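Local coordinates for protein type C neurotoxin (Clostridium botulinum, PDB 3PME) that probably binds gangliosides and membrane lipid at nerve endings, as the receptor binding domain of a botulinum C/D mosaic neurotoxin, at residues R220-D225 and R286-D291; L231-E236 and I273-A278; Y354-F359 and W403-R408. All coordinates share one frame; numbering follows the deposited sequence.

Interaction 1: residues R220-D225 and R286-D291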
# COMPACT_ATOMS: atom_id res chain seq x y z
N ARG A 220 2.79 2.88 -11.09
CA ARG A 220 2.93 4.30 -10.84
C ARG A 220 1.78 5.11 -11.45
O ARG A 220 1.59 6.26 -11.07
CB ARG A 220 4.27 4.82 -11.37
CG ARG A 220 5.47 4.25 -10.63
CD ARG A 220 6.47 5.34 -10.28
NE ARG A 220 7.61 4.80 -9.54
CZ ARG A 220 7.74 4.86 -8.22
NH1 ARG A 220 6.81 5.44 -7.47
NH2 ARG A 220 8.82 4.35 -7.64
N ASN A 221 1.03 4.53 -12.38
CA ASN A 221 -0.14 5.23 -12.94
C ASN A 221 -1.29 5.34 -11.97
O ASN A 221 -2.20 6.15 -12.18
CB ASN A 221 -0.68 4.51 -14.17
CG ASN A 221 0.21 4.66 -15.37
OD1 ASN A 221 1.11 5.48 -15.38
ND2 ASN A 221 -0.05 3.86 -16.40
N VAL A 222 -1.28 4.49 -10.95
CA VAL A 222 -2.45 4.29 -10.12
C VAL A 222 -2.26 4.96 -8.77
O VAL A 222 -1.27 4.70 -8.09
CB VAL A 222 -2.73 2.78 -9.92
CG1 VAL A 222 -3.96 2.57 -9.06
CG2 VAL A 222 -2.91 2.08 -11.29
N ILE A 223 -3.17 5.85 -8.40
CA ILE A 223 -3.09 6.44 -7.07
C ILE A 223 -3.43 5.35 -6.07
O ILE A 223 -4.25 4.47 -6.36
CB ILE A 223 -4.09 7.60 -6.90
CG1 ILE A 223 -3.95 8.62 -8.04
CG2 ILE A 223 -3.89 8.27 -5.54
CD1 ILE A 223 -2.62 9.36 -8.07
N LYS A 224 -2.81 5.38 -4.90
CA LYS A 224 -3.05 4.33 -3.91
C LYS A 224 -3.81 4.81 -2.68
O LYS A 224 -3.73 5.98 -2.31
CB LYS A 224 -1.72 3.73 -3.43
CG LYS A 224 -0.82 3.27 -4.56
CD LYS A 224 -1.51 2.29 -5.49
CE LYS A 224 -0.47 1.61 -6.39
NZ LYS A 224 0.32 2.62 -7.16
N ASP A 225 -4.55 3.91 -2.05
CA ASP A 225 -5.09 4.20 -0.73
C ASP A 225 -4.01 3.98 0.34
O ASP A 225 -2.85 3.64 0.03
CB ASP A 225 -6.41 3.44 -0.44
CG ASP A 225 -6.23 1.93 -0.23
OD1 ASP A 225 -5.09 1.45 -0.03
OD2 ASP A 225 -7.25 1.21 -0.26
N ARG A 286 -10.47 2.67 -11.19
CA ARG A 286 -9.24 3.14 -10.57
C ARG A 286 -8.99 4.61 -10.85
O ARG A 286 -9.24 5.10 -11.96
CB ARG A 286 -8.04 2.32 -11.03
CG ARG A 286 -8.07 0.88 -10.56
CD ARG A 286 -6.92 0.09 -11.17
NE ARG A 286 -6.77 -1.20 -10.52
CZ ARG A 286 -5.75 -2.04 -10.74
NH1 ARG A 286 -4.81 -1.71 -11.62
NH2 ARG A 286 -5.69 -3.20 -10.10
N ILE A 287 -8.50 5.31 -9.83
CA ILE A 287 -8.12 6.71 -9.97
C ILE A 287 -6.66 6.79 -10.39
O ILE A 287 -5.78 6.24 -9.72
CB ILE A 287 -8.35 7.48 -8.67
CG1 ILE A 287 -9.85 7.42 -8.32
CG2 ILE A 287 -7.90 8.92 -8.83
CD1 ILE A 287 -10.21 8.08 -6.99
N LEU A 288 -6.41 7.46 -11.50
CA LEU A 288 -5.07 7.50 -12.08
C LEU A 288 -4.37 8.82 -11.86
O LEU A 288 -4.99 9.86 -11.68
CB LEU A 288 -5.15 7.23 -13.59
CG LEU A 288 -5.81 5.91 -13.98
CD1 LEU A 288 -5.68 5.69 -15.49
CD2 LEU A 288 -5.23 4.73 -13.21
N ASN A 289 -3.05 8.76 -11.86
CA ASN A 289 -2.22 9.94 -11.83
C ASN A 289 -2.66 11.00 -12.85
O ASN A 289 -2.72 10.74 -14.06
CB ASN A 289 -0.78 9.48 -12.09
CG ASN A 289 0.21 10.61 -12.03
OD1 ASN A 289 0.24 11.39 -11.08
ND2 ASN A 289 1.04 10.71 -13.07
N GLY A 290 -2.97 12.20 -12.35
CA GLY A 290 -3.42 13.30 -13.19
C GLY A 290 -4.93 13.41 -13.43
O GLY A 290 -5.38 14.35 -14.08
N ASP A 291 -5.70 12.46 -12.91
CA ASP A 291 -7.15 12.50 -13.11
C ASP A 291 -7.76 13.76 -12.49
O ASP A 291 -7.31 14.21 -11.42
CB ASP A 291 -7.83 11.26 -12.51
CG ASP A 291 -7.85 10.07 -13.46
OD1 ASP A 291 -7.47 10.23 -14.64
OD2 ASP A 291 -8.27 8.97 -13.02
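Ile223 directs its CB at 286-291, while Val222 and Leu288 meet on the other side of a short backbone bridge. The CG1 of Ile223 lies beside its own backbone N (chi1 -52°) and passes over the carbonyl of Ile287, 3.4 Å from Ile287 O. The chain bends again at chi2, which brings CD1 alongside the Asn289 backbone, 3.8 Å from Asn289 CA. The same CG1 meets the CG2 branch of Ile287, which stands anti to its backbone N. Val222 faces the other way. Its CG2 branch crosses Leu288 obliquely, with Val222 CG2 4.0 Å from Leu288 CD2. Leu288 also lays CB and CD2 against the carbonyl oxygen of Asn221.

Two backbone bonds hold these groups in place. Asn289 N donates to Asn221 O at 2.8 Å, nearly straight at 165°, though the donor sits above the carbonyl plane. Ile223 N donates to Ile287 O at 3.0 Å, and here the donor lies in the plane. Val222 and Leu288 form a single bridge, without a regular strand on either side. Leu288 to Asp291 is a type II turn. Asn289 CG is anti to its backbone N (chi1 -178°), and its OD1 accepts from Asn347 N.

The contact joins the linker after helix 207-218 to the loop before strand 292-299, in the beta-trefoil C-terminal domain. Asp291 OD2 takes the N-H of Leu288 at 2.8 Å, nearly straight and from above the carboxylate plane, and also a salt bridge from Lys281 NZ. Lys224 NZ donates to Val222 O at 2.8 Å, on a lone pair, and to Ile218 O and Leu219 O. Its charge is thus shared by three carbonyls, which probably steadies the chain leaving the helix.

Interaction 2: residues L231-E236 and I273-A278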
# COMPACT_ATOMS: atom_id res chain seq x y z
N LEU A 231 -6.61 3.22 -5.48
CA LEU A 231 -7.65 4.17 -5.09
C LEU A 231 -8.75 4.09 -6.14
O LEU A 231 -8.45 3.93 -7.33
CB LEU A 231 -7.06 5.58 -5.02
CG LEU A 231 -7.86 6.60 -4.21
CD1 LEU A 231 -7.68 6.33 -2.71
CD2 LEU A 231 -7.43 8.00 -4.56
N LYS A 232 -10.00 4.17 -5.71
CA LYS A 232 -11.13 4.01 -6.62
C LYS A 232 -12.14 5.13 -6.46
O LYS A 232 -12.36 5.63 -5.36
CB LYS A 232 -11.85 2.69 -6.37
CG LYS A 232 -10.99 1.44 -6.64
CD LYS A 232 -11.68 0.17 -6.14
CE LYS A 232 -11.74 0.13 -4.62
NZ LYS A 232 -12.28 -1.17 -4.10
N PHE A 233 -12.79 5.48 -7.56
CA PHE A 233 -13.93 6.36 -7.49
C PHE A 233 -15.05 5.73 -6.65
O PHE A 233 -15.16 4.51 -6.56
CB PHE A 233 -14.41 6.70 -8.89
CG PHE A 233 -13.44 7.54 -9.66
CD1 PHE A 233 -13.22 8.86 -9.31
CD2 PHE A 233 -12.73 7.00 -10.71
CE1 PHE A 233 -12.32 9.64 -10.01
CE2 PHE A 233 -11.81 7.77 -11.42
CZ PHE A 233 -11.60 9.09 -11.07
N ASP A 234 -15.87 6.58 -6.02
CA ASP A 234 -17.02 6.12 -5.20
C ASP A 234 -16.76 5.49 -3.83
O ASP A 234 -17.59 5.58 -2.93
CB ASP A 234 -17.92 5.19 -6.00
CG ASP A 234 -18.53 5.87 -7.18
OD1 ASP A 234 -19.64 6.44 -7.03
OD2 ASP A 234 -17.90 5.86 -8.26
N THR A 235 -15.62 4.84 -3.66
CA THR A 235 -15.30 4.21 -2.40
C THR A 235 -15.21 5.27 -1.31
O THR A 235 -14.69 6.37 -1.53
CB THR A 235 -13.97 3.43 -2.51
OG1 THR A 235 -14.16 2.32 -3.40
CG2 THR A 235 -13.48 2.90 -1.15
N GLU A 236 -15.70 4.95 -0.12
CA GLU A 236 -15.57 5.87 0.99
C GLU A 236 -14.15 5.83 1.54
O GLU A 236 -13.58 4.76 1.75
CB GLU A 236 -16.59 5.55 2.09
CG GLU A 236 -18.00 5.91 1.65
CD GLU A 236 -19.04 5.76 2.74
OE1 GLU A 236 -18.67 5.44 3.89
OE2 GLU A 236 -20.24 5.97 2.44
N ILE A 273 -15.16 10.83 2.87
CA ILE A 273 -15.50 11.39 1.57
C ILE A 273 -15.58 10.31 0.50
O ILE A 273 -15.16 9.16 0.72
CB ILE A 273 -14.51 12.51 1.17
CG1 ILE A 273 -13.05 12.02 1.18
CG2 ILE A 273 -14.66 13.70 2.11
CD1 ILE A 273 -12.69 11.15 -0.03
N THR A 274 -16.16 10.64 -0.65
CA THR A 274 -16.01 9.82 -1.84
C THR A 274 -15.43 10.70 -2.94
O THR A 274 -15.54 11.92 -2.90
CB THR A 274 -17.31 9.19 -2.30
OG1 THR A 274 -18.24 10.24 -2.59
CG2 THR A 274 -17.88 8.29 -1.22
N ILE A 275 -14.77 10.07 -3.91
CA ILE A 275 -14.14 10.81 -5.00
C ILE A 275 -14.92 10.54 -6.27
O ILE A 275 -15.26 9.38 -6.58
CB ILE A 275 -12.65 10.41 -5.17
CG1 ILE A 275 -11.91 10.55 -3.84
CG2 ILE A 275 -11.99 11.27 -6.25
CD1 ILE A 275 -10.49 9.98 -3.87
N LYS A 276 -15.23 11.61 -7.00
CA LYS A 276 -15.99 11.50 -8.23
C LYS A 276 -15.15 11.94 -9.42
O LYS A 276 -14.29 12.80 -9.30
CB LYS A 276 -17.25 12.38 -8.15
CG LYS A 276 -18.16 12.07 -6.97
CD LYS A 276 -18.85 10.75 -7.18
CE LYS A 276 -19.90 10.49 -6.13
NZ LYS A 276 -20.55 9.18 -6.39
N SER A 277 -15.38 11.32 -10.57
CA SER A 277 -14.63 11.66 -11.77
C SER A 277 -15.22 12.87 -12.47
O SER A 277 -16.42 12.91 -12.73
CB SER A 277 -14.61 10.48 -12.73
OG SER A 277 -13.92 10.83 -13.92
N ALA A 278 -14.37 13.85 -12.78
CA ALA A 278 -14.82 15.02 -13.53
C ALA A 278 -14.83 14.74 -15.03
O ALA A 278 -15.22 15.59 -15.83
CB ALA A 278 -13.93 16.21 -13.23
O HOH W 1 -13.72 7.52 -3.77
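The Phe233 ring has Ser277 over one face and the carbonyl of Ile275 at its edge, near the ring plane. Ser277 CB makes a CH-pi contact, 3.8 Å from the ring centroid and 19° off the normal, displaced toward the rim near CE1 and CZ. The Ile275 CG2 branch touches the same ring at CD1 and CE1. The Asp234 carboxylate is the second flat group. Lys276 NZ meets Asp234 OD1 at 3.0 Å in a salt bridge, coming from above the carboxylate plane. Lys276 is bent at chi2 (-71°), and the rest of its chain runs extended to cross Asp234 at about a right angle. Asp234 OD2 accepts from the backbone N of Tyr284.

The contact joins the loop before strand 238-241 to strand 273-277, an outer strand of the antiparallel sheet in the beta-trefoil C-terminal domain. The backbone pairing is sparse. Asp234 N donates to Ile275 O at 2.9 Å, almost straight at 169° and in the carbonyl plane. Where the backbones do not bond directly, water 1 links them: it accepts from Ile275 N and donates to Lys232 O and Thr235 O.

Further along, Thr274 CG2 packs 3.7 Å from Glu236 CG, the two side chains lying side by side. At the buried end the Leu231 and Ile275 side chains cross at about a right angle, with Leu231 CD2 3.7 Å from Ile275 CD1. Phe405 of strand 403-406 touches both residues.

Interaction 3: residues Y354-F359 and W403-R408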
# COMPACT_ATOMS: atom_id res chain seq x y z
N TYR A 354 2.51 5.78 -0.58
CA TYR A 354 1.06 5.72 -0.71
C TYR A 354 0.42 7.04 -0.29
O TYR A 354 -0.57 7.07 0.44
CB TYR A 354 0.50 4.54 0.10
CG TYR A 354 1.09 3.20 -0.31
CD1 TYR A 354 1.47 2.94 -1.62
CD2 TYR A 354 1.26 2.18 0.63
CE1 TYR A 354 2.00 1.70 -2.00
CE2 TYR A 354 1.79 0.94 0.27
CZ TYR A 354 2.15 0.70 -1.04
OH TYR A 354 2.67 -0.53 -1.41
N CYS A 355 1.04 8.12 -0.76
CA CYS A 355 0.57 9.49 -0.54
C CYS A 355 0.31 10.08 -1.91
O CYS A 355 0.87 9.61 -2.91
CB CYS A 355 1.68 10.33 0.11
SG CYS A 355 2.10 9.89 1.79
N SER A 356 -0.51 11.12 -1.97
CA SER A 356 -0.67 11.88 -3.20
C SER A 356 -0.74 13.38 -2.91
O SER A 356 -0.92 13.80 -1.76
CB SER A 356 -1.92 11.42 -3.96
OG SER A 356 -3.05 11.39 -3.11
N GLN A 357 -0.55 14.17 -3.95
CA GLN A 357 -0.78 15.62 -3.88
C GLN A 357 -2.01 16.00 -4.68
O GLN A 357 -2.36 15.34 -5.66
CB GLN A 357 0.47 16.38 -4.34
CG GLN A 357 1.63 16.19 -3.37
CD GLN A 357 2.97 16.68 -3.91
OE1 GLN A 357 3.31 16.45 -5.07
NE2 GLN A 357 3.73 17.34 -3.05
N ILE A 358 -2.67 17.07 -4.27
CA ILE A 358 -3.94 17.46 -4.86
C ILE A 358 -3.83 18.92 -5.26
O ILE A 358 -3.37 19.75 -4.47
CB ILE A 358 -5.10 17.27 -3.87
CG1 ILE A 358 -5.22 15.80 -3.45
CG2 ILE A 358 -6.41 17.75 -4.49
CD1 ILE A 358 -6.03 15.60 -2.20
N PHE A 359 -4.21 19.21 -6.50
CA PHE A 359 -4.03 20.53 -7.08
C PHE A 359 -5.32 21.05 -7.63
O PHE A 359 -6.24 20.29 -7.92
CB PHE A 359 -3.01 20.46 -8.22
CG PHE A 359 -1.67 19.94 -7.80
CD1 PHE A 359 -0.71 20.80 -7.29
CD2 PHE A 359 -1.39 18.59 -7.88
CE1 PHE A 359 0.54 20.32 -6.89
CE2 PHE A 359 -0.15 18.10 -7.47
CZ PHE A 359 0.81 18.97 -6.97
N TRP A 403 -1.31 13.74 1.05
CA TRP A 403 -2.63 13.25 1.48
C TRP A 403 -2.75 11.74 1.34
O TRP A 403 -2.21 11.15 0.41
CB TRP A 403 -3.74 13.93 0.67
CG TRP A 403 -3.68 15.41 0.81
CD1 TRP A 403 -2.95 16.27 0.05
CD2 TRP A 403 -4.31 16.20 1.82
NE1 TRP A 403 -3.11 17.56 0.51
CE2 TRP A 403 -3.95 17.54 1.59
CE3 TRP A 403 -5.17 15.90 2.88
CZ2 TRP A 403 -4.39 18.58 2.40
CZ3 TRP A 403 -5.63 16.95 3.68
CH2 TRP A 403 -5.23 18.26 3.43
N LYS A 404 -3.47 11.13 2.28
CA LYS A 404 -3.73 9.70 2.22
C LYS A 404 -5.22 9.46 2.38
O LYS A 404 -5.96 10.32 2.87
CB LYS A 404 -2.95 8.94 3.31
CG LYS A 404 -1.44 9.00 3.15
CD LYS A 404 -0.79 8.15 4.23
CE LYS A 404 0.68 7.94 3.97
NZ LYS A 404 1.25 6.94 4.92
N PHE A 405 -5.65 8.29 1.93
CA PHE A 405 -7.07 7.95 1.88
C PHE A 405 -7.28 6.59 2.52
O PHE A 405 -6.86 5.56 1.97
CB PHE A 405 -7.55 7.97 0.43
CG PHE A 405 -7.46 9.33 -0.21
CD1 PHE A 405 -8.51 10.22 -0.10
CD2 PHE A 405 -6.32 9.73 -0.89
CE1 PHE A 405 -8.43 11.49 -0.66
CE2 PHE A 405 -6.23 10.99 -1.46
CZ PHE A 405 -7.30 11.87 -1.35
N ILE A 406 -7.92 6.58 3.68
CA ILE A 406 -8.04 5.33 4.42
C ILE A 406 -9.36 4.66 4.11
O ILE A 406 -10.41 5.15 4.49
CB ILE A 406 -7.93 5.53 5.93
CG1 ILE A 406 -6.63 6.27 6.28
CG2 ILE A 406 -7.98 4.18 6.64
CD1 ILE A 406 -6.53 6.61 7.76
N SER A 407 -9.30 3.53 3.41
CA SER A 407 -10.48 2.72 3.16
C SER A 407 -10.72 1.75 4.32
O SER A 407 -9.78 1.37 5.04
CB SER A 407 -10.29 1.93 1.87
OG SER A 407 -9.07 1.18 1.96
N ARG A 408 -11.97 1.34 4.51
CA ARG A 408 -12.26 0.25 5.42
C ARG A 408 -11.85 -1.04 4.72
O ARG A 408 -12.49 -1.49 3.77
CB ARG A 408 -13.73 0.24 5.81
CG ARG A 408 -14.10 1.50 6.59
CD ARG A 408 -15.47 1.39 7.22
NE ARG A 408 -15.46 0.50 8.38
CZ ARG A 408 -15.60 0.90 9.64
NH1 ARG A 408 -15.77 2.19 9.91
NH2 ARG A 408 -15.58 0.01 10.62
O HOH W 2 -3.49 7.08 0.31
O HOH W 3 -1.28 18.32 -2.09
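Ile358 points its CB at strand 403-406. CG1 lies beside the backbone N (chi1 -61°) and approaches Trp403 CD1. The chain runs on extended at chi2, so CD1 ends over one face of the indole. Ile358 CD1 is 4.1 Å from the centroid of the five-membered ring, a CH-pi contact, and 3.8 Å from Trp403 CG. The same methyl reaches the edge of Phe405, 4.0 Å from Phe405 CZ. Ser356 OG lies at another point on that ring edge, near CE2.

The backbones meet at one antiparallel hydrogen-bonded pair. Ser356 N donates to Trp403 O at 2.9 Å, and Trp403 N returns a bond to Ser356 O at 2.8 Å. Both donors lie in the carbonyl planes. Water 2 links Tyr354 O to Phe405 N. Trp403 NE1 donates mainly to Leu368 O and only weakly to water 3, which accepts from Ile358 N. Cys355 SG lies 3.3 Å from Lys404 CE, a close approach, alongside the extended lysine chain.

Strand 403-406 also pairs with strand 238-241, so this contact ties the last strand of the beta-trefoil domain to its larger sheet. The strand directions differ by 109°. Past the single bridge, Phe405 N and Ile358 N therefore donate to water and not to the partner strand, while Ile358 CD1, between indole face and phenyl edge, carries the apolar side.

In the fold
The three contacts adjoin one another, with centres about 10 to 11 Å apart. Residues 231-236 and 273-278 both fall between the two segments of interaction 1. Leu231 joins the two contacts: Leu231 N lies 2.8 Å from Ile223 O, and Leu231 O lies 2.9 Å from Ile287 N, both probable hydrogen bonds. Interaction 3 follows later in the chain. It meets interaction 1 through Asp225 OD2 and Ser407 OG, 2.9 Å apart, a probable hydrogen bond. It meets interaction 2 through Phe405, whose CB is 3.5 Å from Leu231 CD1. Leu231 and Phe405 thus connect all three.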